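PDB 6TY0: p1 from Rice yellow mottle virus, which suppresses RNA silencing in the host plant and takes part in viral spread, this chain being its zinc-binding N-terminal part. Local coordinates for residues W31-Q34 / T35-V38. Residues are numbered along the deposited sequence; the frame is centred on the assembly and turned at random.
Sequences WHSQ and TWDV
Trp36 N reaches back to Ser33 O (3.2 Å), closing a short 3-10 turn just past strand 26-32. From the opposite face of that carbonyl comes His32 ND1, 2.8 Å from Ser33 O, with that oxygen almost exactly in the imidazole plane; two N-H groups grip one oxygen, and the in-plane bond fixes the imidazole's rotation. With CG set between the backbone N and carbonyl carbon (chi1 67°), the ring of His32 packs its ND1 3.6 Å from Trp36 CB, and its edge presents CE1 to Asp37 OD1 at 3.2 Å, ring and carboxylate planes 58° apart. Asp37 N to Gln34 O (3.1 Å) continues the turn; an inverse gamma turn centred on Asp37 follows, with a weak Val38 N to Trp36 O bond. Ser33 OG takes a weak bond from Thr35 N and shares a water with Thr35 OG1. Against this compact interior, the solvent side lies at exposed Asp37, where another water donates to Asp37 OD2 and His32 O, while Thr2 holds OD1. Gln34 NE2 bonds Glu75 of the second subunit. The turn carries the chain from strand 26-32 to the four-cysteine zinc site: Thr35 touches Cys92 and pairs with Ala93 through the backbone, and His32 and Trp36 meet Phe62 of strand 54-64 and Tyr71 of strand 70-77.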
# COMPACT_ATOMS: atom_id res chain seq x y z
N TRP A 31 3.20 2.70 -1.81
CA TRP A 31 3.94 2.06 -0.73
C TRP A 31 3.94 0.54 -0.85
O TRP A 31 2.98 -0.08 -1.34
CB TRP A 31 3.28 2.41 0.60
CG TRP A 31 3.12 3.90 0.79
CD1 TRP A 31 2.07 4.70 0.37
CD2 TRP A 31 4.05 4.78 1.43
NE1 TRP A 31 2.29 6.00 0.72
CE2 TRP A 31 3.50 6.09 1.37
CE3 TRP A 31 5.31 4.59 2.06
CZ2 TRP A 31 4.14 7.21 1.90
CZ3 TRP A 31 5.97 5.72 2.60
CH2 TRP A 31 5.38 7.02 2.50
N HIS A 32 5.00 -0.06 -0.35
CA HIS A 32 5.07 -1.49 -0.26
C HIS A 32 5.82 -1.93 1.00
O HIS A 32 6.52 -1.16 1.61
CB HIS A 32 5.73 -2.04 -1.52
CG HIS A 32 7.17 -1.68 -1.66
ND1 HIS A 32 8.17 -2.29 -0.93
CD2 HIS A 32 7.80 -0.84 -2.52
CE1 HIS A 32 9.35 -1.84 -1.33
NE2 HIS A 32 9.15 -0.94 -2.28
N SER A 33 5.66 -3.19 1.33
CA SER A 33 6.22 -3.80 2.51
C SER A 33 7.61 -4.30 2.27
O SER A 33 8.17 -4.18 1.17
CB SER A 33 5.31 -4.97 2.96
OG SER A 33 5.45 -6.07 2.07
N GLN A 34 8.15 -4.89 3.32
CA GLN A 34 9.51 -5.42 3.34
C GLN A 34 9.71 -6.54 2.33
O GLN A 34 10.81 -6.72 1.82
CB GLN A 34 9.83 -5.93 4.75
CG GLN A 34 9.87 -4.82 5.82
CD GLN A 34 8.52 -4.26 6.32
OE1 GLN A 34 7.41 -4.74 6.01
NE2 GLN A 34 8.63 -3.21 7.14
N THR A 35 8.65 -7.29 2.04
CA THR A 35 8.70 -8.35 1.05
C THR A 35 9.37 -7.88 -0.26
O THR A 35 10.10 -8.64 -0.89
CB THR A 35 7.32 -8.95 0.86
OG1 THR A 35 6.88 -9.44 2.12
CG2 THR A 35 7.27 -10.10 -0.17
N TRP A 36 9.18 -6.61 -0.62
CA TRP A 36 9.58 -6.10 -1.94
C TRP A 36 10.76 -5.13 -1.88
O TRP A 36 11.06 -4.45 -2.88
CB TRP A 36 8.37 -5.47 -2.61
CG TRP A 36 7.21 -6.37 -2.57
CD1 TRP A 36 6.13 -6.26 -1.77
CD2 TRP A 36 7.05 -7.59 -3.29
NE1 TRP A 36 5.29 -7.29 -1.98
CE2 TRP A 36 5.83 -8.13 -2.90
CE3 TRP A 36 7.82 -8.26 -4.25
CZ2 TRP A 36 5.34 -9.32 -3.42
CZ3 TRP A 36 7.33 -9.44 -4.76
CH2 TRP A 36 6.11 -9.96 -4.35
N ASP A 37 11.43 -5.07 -0.72
CA ASP A 37 12.72 -4.38 -0.59
C ASP A 37 13.86 -5.21 -1.17
O ASP A 37 14.62 -5.85 -0.44
CB ASP A 37 13.02 -4.11 0.89
CG ASP A 37 12.12 -3.05 1.49
OD1 ASP A 37 11.72 -2.11 0.76
OD2 ASP A 37 11.79 -3.16 2.69
N VAL A 38 13.96 -5.22 -2.49
CA VAL A 38 14.98 -5.97 -3.21
C VAL A 38 15.51 -5.06 -4.31
O VAL A 38 14.81 -4.12 -4.68
CB VAL A 38 14.41 -7.27 -3.81
CG1 VAL A 38 13.99 -8.22 -2.70
CG2 VAL A 38 13.24 -6.99 -4.75
O HOH W 1 9.04 -1.90 3.38
O HOH W 2 4.32 -8.81 2.05